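Glutathione S-transferase (Ceriporiopsis subvermispora, PDB 6J3E) probably transfers glutathione to electrophilic compounds, as a serine-type member of the glutathione S-transferase family from a white-rot fungus. Local coordinates at residues Val43-Pro46 against Asp47-Ser50; Ser50-Glu54 against Ile55-Pro59; Lys173-Glu176 against Lys177-Ala180. All coordinates share one frame; numbering follows the deposited sequence.

Contact 1: residues Val43-Pro46 against Asp47-Ser50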
loop_
_atom_site.group_PDB
_atom_site.type_symbol
_atom_site.label_atom_id
_atom_site.label_comp_id
_atom_site.label_asym_id
_atom_site.label_seq_id
_atom_site.Cartn_x
_atom_site.Cartn_y
_atom_site.Cartn_z
ATOM N N VAL A 43 -6.084 28.923 9.354
ATOM C CA VAL A 43 -4.751 29.384 8.984
ATOM C C VAL A 43 -4.606 29.374 7.469
ATOM O O VAL A 43 -4.862 28.355 6.817
ATOM C CB VAL A 43 -3.655 28.526 9.643
ATOM C CG1 VAL A 43 -2.275 28.935 9.128
ATOM C CG2 VAL A 43 -3.739 28.656 11.170
ATOM N N GLU A 44 -4.193 30.507 6.908
ATOM C CA GLU A 44 -3.975 30.578 5.472
ATOM C C GLU A 44 -2.709 29.817 5.107
ATOM O O GLU A 44 -1.766 29.715 5.900
ATOM C CB GLU A 44 -3.873 32.032 5.009
ATOM C CG GLU A 44 -5.139 32.858 5.204
ATOM C CD GLU A 44 -6.299 32.421 4.315
ATOM O OE1 GLU A 44 -6.061 31.738 3.294
ATOM O OE2 GLU A 44 -7.460 32.760 4.645
ATOM N N TYR A 45 -2.703 29.277 3.888
ATOM C CA TYR A 45 -1.562 28.521 3.374
ATOM C C TYR A 45 -0.221 29.189 3.633
ATOM O O TYR A 45 0.685 28.514 4.151
ATOM C CB TYR A 45 -1.753 28.259 1.871
ATOM C CG TYR A 45 -2.120 26.831 1.554
ATOM C CD1 TYR A 45 -1.176 25.810 1.675
ATOM C CD2 TYR A 45 -3.409 26.493 1.155
ATOM C CE1 TYR A 45 -1.504 24.493 1.390
ATOM C CE2 TYR A 45 -3.751 25.169 0.874
ATOM C CZ TYR A 45 -2.792 24.177 0.986
ATOM O OH TYR A 45 -3.116 22.862 0.713
ATOM N N PRO A 46 -0.018 30.474 3.328
ATOM C CA PRO A 46 1.330 31.044 3.482
ATOM C C PRO A 46 1.753 31.259 4.940
ATOM O O PRO A 46 2.951 31.453 5.193
ATOM C CB PRO A 46 1.241 32.365 2.708
ATOM C CG PRO A 46 -0.215 32.722 2.736
ATOM C CD PRO A 46 -0.983 31.451 2.777
ATOM N N ASP A 47 0.822 31.217 5.894
ATOM C CA ASP A 47 1.139 31.355 7.306
ATOM C C ASP A 47 1.377 30.023 7.987
ATOM O O ASP A 47 1.690 30.010 9.182
ATOM C CB ASP A 47 0.016 32.079 8.062
ATOM C CG ASP A 47 -0.478 33.321 7.344
ATOM O OD1 ASP A 47 0.333 34.007 6.687
ATOM O OD2 ASP A 47 -1.696 33.601 7.435
ATOM N N ILE A 48 1.229 28.909 7.273
ATOM C CA ILE A 48 1.235 27.610 7.936
ATOM C C ILE A 48 2.571 27.381 8.632
ATOM O O ILE A 48 2.625 27.030 9.817
ATOM C CB ILE A 48 0.912 26.491 6.932
ATOM C CG1 ILE A 48 -0.570 26.531 6.565
ATOM C CG2 ILE A 48 1.248 25.144 7.505
ATOM C CD1 ILE A 48 -0.962 25.547 5.467
ATOM N N ALA A 49 3.666 27.593 7.906
ATOM C CA ALA A 49 4.988 27.459 8.497
ATOM C C ALA A 49 5.113 28.340 9.736
ATOM O O ALA A 49 5.474 27.869 10.828
ATOM C CB ALA A 49 6.047 27.816 7.455
ATOM N N SER A 50 4.738 29.613 9.591
ATOM C CA SER A 50 4.875 30.577 10.674
ATOM C C SER A 50 4.092 30.154 11.909
ATOM O O SER A 50 4.579 30.279 13.036
ATOM C CB SER A 50 4.420 31.947 10.187
ATOM O OG SER A 50 4.783 32.934 11.120
HETATM O O HOH W 1 4.521 30.850 7.165
#
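The shortest direct bond across this turn runs from D47 N to E44 O, 3.0 Å, and is bent (141°). One residue on, I48 N reaches Y45 O at 3.2 Å, and the chain has wound into helix 48-55. The next link is made by water: it donates to P46 O at 2.6 Å and accepts from S50 N at 2.7 Å, standing in for a direct backbone bond in the first turn. I48 packs its side chain against V43 and Y45. Its CG1 lies 3.9 Å from V43 CG1, a branch placed anti to the backbone N (chi1 174°), while its CD1 meets Y45 CD1 obliquely at 3.8 Å. E44 and D47 run side by side, D47 OD2 lying 3.6 Å from E44 CB, yet their carboxylates are turned 88° apart and have separate partners. D47 OD2 makes a salt bridge to R142; E44 hydrogen-bonds to S143 and N140. Y45 sets its ring edge-to-face with F147 and touches R151, a glutathione-binding residue. Two acidic groups so close are thus probably tolerated because each is tied to the start of helix 141-153, which joins this turn of the thioredoxin-like domain to the helical domain beside the glutathione site.

Contact 2: residues Ser50-Glu54 against Ile55-Pro59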
loop_
_atom_site.group_PDB
_atom_site.type_symbol
_atom_site.label_atom_id
_atom_site.label_comp_id
_atom_site.label_asym_id
_atom_site.label_seq_id
_atom_site.Cartn_x
_atom_site.Cartn_y
_atom_site.Cartn_z
ATOM N N SER A 50 4.738 29.613 9.591
ATOM C CA SER A 50 4.875 30.577 10.674
ATOM C C SER A 50 4.092 30.154 11.909
ATOM O O SER A 50 4.579 30.279 13.036
ATOM C CB SER A 50 4.420 31.947 10.187
ATOM O OG SER A 50 4.783 32.934 11.120
ATOM N N VAL A 51 2.881 29.639 11.724
ATOM C CA VAL A 51 2.099 29.220 12.880
ATOM C C VAL A 51 2.692 27.962 13.498
ATOM O O VAL A 51 2.662 27.777 14.720
ATOM C CB VAL A 51 0.633 29.011 12.472
ATOM C CG1 VAL A 51 -0.082 28.116 13.498
ATOM C CG2 VAL A 51 -0.078 30.344 12.308
ATOM N N CYS A 52 3.223 27.064 12.672
ATOM C CA CYS A 52 3.772 25.828 13.226
ATOM C C CYS A 52 4.949 26.120 14.140
ATOM O O CYS A 52 5.112 25.480 15.184
ATOM C CB CYS A 52 4.212 24.883 12.116
ATOM S SG CYS A 52 2.870 24.078 11.233
ATOM N N LYS A 53 5.787 27.081 13.756
ATOM C CA LYS A 53 6.923 27.412 14.596
ATOM C C LYS A 53 6.457 27.984 15.926
ATOM O O LYS A 53 6.984 27.615 16.982
ATOM C CB LYS A 53 7.852 28.372 13.862
ATOM C CG LYS A 53 8.458 27.732 12.638
ATOM C CD LYS A 53 9.859 28.200 12.397
ATOM C CE LYS A 53 10.466 27.448 11.228
ATOM N NZ LYS A 53 10.725 26.024 11.564
ATOM N N GLU A 54 5.427 28.836 15.901
ATOM C CA GLU A 54 4.931 29.431 17.139
ATOM C C GLU A 54 4.474 28.369 18.127
ATOM O O GLU A 54 4.745 28.474 19.327
ATOM C CB GLU A 54 3.788 30.407 16.848
ATOM C CG GLU A 54 4.186 31.604 15.974
ATOM C CD GLU A 54 3.173 32.747 16.029
ATOM O OE1 GLU A 54 3.530 33.875 15.608
ATOM O OE2 GLU A 54 2.029 32.518 16.502
ATOM N N ILE A 55 3.790 27.330 17.641
ATOM C CA ILE A 55 3.210 26.316 18.510
ATOM C C ILE A 55 4.093 25.090 18.642
ATOM O O ILE A 55 3.743 24.154 19.383
ATOM C CB ILE A 55 1.804 25.922 18.023
ATOM C CG1 ILE A 55 1.865 25.387 16.598
ATOM C CG2 ILE A 55 0.862 27.124 18.055
ATOM C CD1 ILE A 55 0.527 24.910 16.117
ATOM N N GLY A 56 5.239 25.068 17.969
ATOM C CA GLY A 56 6.155 23.958 18.135
ATOM C C GLY A 56 5.725 22.682 17.452
ATOM O O GLY A 56 6.001 21.596 17.960
ATOM N N ALA A 57 5.070 22.781 16.302
ATOM C CA ALA A 57 4.639 21.599 15.572
ATOM C C ALA A 57 5.802 20.976 14.817
ATOM O O ALA A 57 6.707 21.669 14.354
ATOM C CB ALA A 57 3.524 21.960 14.596
ATOM N N GLU A 58 5.766 19.655 14.687
ATOM C CA GLU A 58 6.728 18.963 13.838
ATOM C C GLU A 58 6.390 19.198 12.368
ATOM O O GLU A 58 5.219 19.180 11.996
ATOM C CB GLU A 58 6.728 17.457 14.113
ATOM C CG GLU A 58 7.088 17.078 15.535
ATOM C CD GLU A 58 8.587 17.134 15.787
ATOM O OE1 GLU A 58 9.347 17.101 14.785
ATOM O OE2 GLU A 58 9.001 17.205 16.978
ATOM N N PRO A 59 7.390 19.427 11.522
ATOM C CA PRO A 59 7.171 19.345 10.074
ATOM C C PRO A 59 6.839 17.915 9.670
ATOM O O PRO A 59 7.253 16.961 10.323
ATOM C CB PRO A 59 8.517 19.779 9.492
ATOM C CG PRO A 59 9.512 19.372 10.558
ATOM C CD PRO A 59 8.809 19.607 11.870
#
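Helix 48-55 ends where G56 takes a positive phi of 75° and leaves the helix. I55 N still makes the regular bond to V51 O, at 3.2 Å. Beyond it A57 N reaches C52 O at 2.9 Å in a fairly straight bond (161°), and G56 N reaches K53 O at 3.2 Å; a further bond from G56 N to C52 O is weak. The bonds A57 N to C52 O and G56 N to K53 O make a Schellman motif, for which a glycine at the turning point is well suited. The apolar pair that commonly accompanies it is present as well: the methyl group of A57 lies 3.9 Å from C52 CB, with C52 SG only slightly farther off. I55 faces the sheet. Its CG1 stands between the backbone N and the carbonyl carbon (chi1 59°), which presses it closely against V51 O and leads CD1 obliquely to V51 CG1, 4.2 Å away. In the thioredoxin-like fold this helix packs on the sheet, and here V51 and I55 both rest on Y8 of strand 5-9 while I55 and A57 touch V73 of strand 73-76. Cutting I55 back to an alanine would remove CG1, CG2 and CD1, which would probably cost V51 CG1 this partner and open a gap toward Y8 and V73. K53 NZ is hydrogen-bonded to the hydroxyl of Y69. I55 O is hydrogen-bonded to T82 OG1 of strand 81-84.

Contact 3: residues Lys173-Glu176 against Lys177-Ala180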
loop_
_atom_site.group_PDB
_atom_site.type_symbol
_atom_site.label_atom_id
_atom_site.label_comp_id
_atom_site.label_asym_id
_atom_site.label_seq_id
_atom_site.Cartn_x
_atom_site.Cartn_y
_atom_site.Cartn_z
ATOM N N LYS A 173 -8.334 11.239 -19.314
ATOM C CA LYS A 173 -7.352 10.267 -18.853
ATOM C C LYS A 173 -7.152 10.363 -17.344
ATOM O O LYS A 173 -7.004 9.338 -16.664
ATOM C CB LYS A 173 -6.034 10.455 -19.605
ATOM C CG LYS A 173 -6.162 10.083 -21.085
ATOM C CD LYS A 173 -4.882 9.504 -21.687
ATOM C CE LYS A 173 -5.126 8.111 -22.300
ATOM N NZ LYS A 173 -5.217 7.020 -21.269
ATOM N N ALA A 174 -7.197 11.579 -16.796
ATOM C CA ALA A 174 -7.087 11.743 -15.351
ATOM C C ALA A 174 -8.225 11.037 -14.623
ATOM O O ALA A 174 -8.009 10.391 -13.591
ATOM C CB ALA A 174 -7.079 13.226 -14.993
ATOM N N TRP A 175 -9.460 11.191 -15.114
ATOM C CA TRP A 175 -10.581 10.521 -14.461
ATOM C C TRP A 175 -10.406 9.019 -14.506
ATOM O O TRP A 175 -10.627 8.328 -13.506
ATOM C CB TRP A 175 -11.904 10.906 -15.115
ATOM C CG TRP A 175 -12.463 12.144 -14.523
ATOM C CD1 TRP A 175 -12.723 13.328 -15.171
ATOM C CD2 TRP A 175 -12.809 12.351 -13.147
ATOM N NE1 TRP A 175 -13.228 14.251 -14.278
ATOM C CE2 TRP A 175 -13.281 13.680 -13.030
ATOM C CE3 TRP A 175 -12.770 11.545 -12.005
ATOM C CZ2 TRP A 175 -13.715 14.214 -11.817
ATOM C CZ3 TRP A 175 -13.199 12.079 -10.802
ATOM C CH2 TRP A 175 -13.664 13.405 -10.720
ATOM N N GLU A 176 -9.969 8.504 -15.652
ATOM C CA GLU A 176 -9.798 7.074 -15.813
ATOM C C GLU A 176 -8.833 6.539 -14.771
ATOM O O GLU A 176 -9.084 5.504 -14.142
ATOM C CB GLU A 176 -9.317 6.788 -17.241
ATOM C CG GLU A 176 -8.626 5.472 -17.421
ATOM C CD GLU A 176 -8.186 5.268 -18.878
ATOM O OE1 GLU A 176 -7.329 6.026 -19.373
ATOM O OE2 GLU A 176 -8.706 4.346 -19.537
ATOM N N LYS A 177 -7.747 7.274 -14.543
ATOM C CA LYS A 177 -6.782 6.886 -13.531
ATOM C C LYS A 177 -7.373 6.996 -12.134
ATOM O O LYS A 177 -7.075 6.169 -11.259
ATOM C CB LYS A 177 -5.527 7.737 -13.678
ATOM C CG LYS A 177 -4.267 7.038 -13.216
ATOM C CD LYS A 177 -2.979 7.769 -13.668
ATOM C CE LYS A 177 -1.730 7.283 -12.901
ATOM N NZ LYS A 177 -1.516 8.070 -11.642
ATOM N N ILE A 178 -8.234 7.986 -11.911
ATOM C CA ILE A 178 -8.856 8.114 -10.600
ATOM C C ILE A 178 -9.819 6.969 -10.356
ATOM O O ILE A 178 -9.860 6.398 -9.260
ATOM C CB ILE A 178 -9.568 9.469 -10.453
ATOM C CG1 ILE A 178 -8.560 10.622 -10.481
ATOM C CG2 ILE A 178 -10.410 9.500 -9.163
ATOM C CD1 ILE A 178 -9.208 11.972 -10.807
ATOM N N ARG A 179 -10.626 6.629 -11.361
ATOM C CA ARG A 179 -11.591 5.550 -11.189
ATOM C C ARG A 179 -10.883 4.229 -10.946
ATOM O O ARG A 179 -11.279 3.459 -10.066
ATOM C CB ARG A 179 -12.520 5.442 -12.403
ATOM C CG ARG A 179 -13.811 4.688 -12.066
ATOM C CD ARG A 179 -14.527 4.110 -13.279
ATOM N NE ARG A 179 -15.607 4.981 -13.739
ATOM C CZ ARG A 179 -16.905 4.712 -13.617
ATOM N NH1 ARG A 179 -17.304 3.576 -13.056
ATOM N NH2 ARG A 179 -17.805 5.584 -14.075
ATOM N N ALA A 180 -9.814 3.957 -11.692
ATOM C CA ALA A 180 -9.075 2.722 -11.471
ATOM C C ALA A 180 -8.463 2.688 -10.067
ATOM O O ALA A 180 -8.436 1.627 -9.412
ATOM C CB ALA A 180 -8.017 2.556 -12.562
#
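R179 N and W175 O form the shortest hydrogen bond between the two segments, 2.7 Å long and nearly straight at the hydrogen (164°). It is one of four consecutive i to i+4 bonds of helix 169-189. The others, from K177 N to K173 O, I178 N to A174 O and A180 N to E176 O, measure 2.9 to 3.1 Å. On the outer surface, K173 and E176 add an i to i+3 salt bridge. K173 NZ meets E176 OE1 at 3.0 Å, nearly along the C-O axis; E176 has CG anti to its own nitrogen (chi1 159°) and an extended chain, while the lysine bends round toward it. The inner side is apolar. I178 carries CG1 anti to its carbonyl carbon (chi1 -66°), which lays that branch against A174 O at 3.2 Å and sends CD1 on to the indole of W175. There CD1 lies 3.8 Å from W175 CE3, meeting the six-membered ring obliquely, while the other branch, CG2, is 4.1 Å from CZ3. The residues A174, W175 and I178 all touch I130 of helix 109-136, and I178 also reaches L127. The indole nitrogen is hydrogen-bonded to E228, and R179 makes a cation-pi contact with W235 beside a weak, long ion pair to D231. The helix is therefore amphipathic at this point: the salt bridge sits on its exposed side, whereas the tryptophan has its one polar side-chain atom satisfied by E228, which probably helps the indole to pack among apolar groups.

Contacts 1 and 2 follow one another along the chain, share S50, and lie at the start and the end of the same helix, 48-55. Their centres lie 10 Å apart, and V43 CG1 touches V51 CG2 at 4.1 Å, so the loop before the helix packs on its middle. Both belong to the N-terminal thioredoxin-like domain, close to glutathione-binding residues. Contact 3 comes much later, inside helix 169-189 of the C-terminal helical domain. Its centre is 32 Å from that of contact 1 and 36 Å from that of contact 2, on the opposite side of the chain's centre from contact 2. It lies away from the annotated glutathione residues, as packing within the C-terminal helical domain.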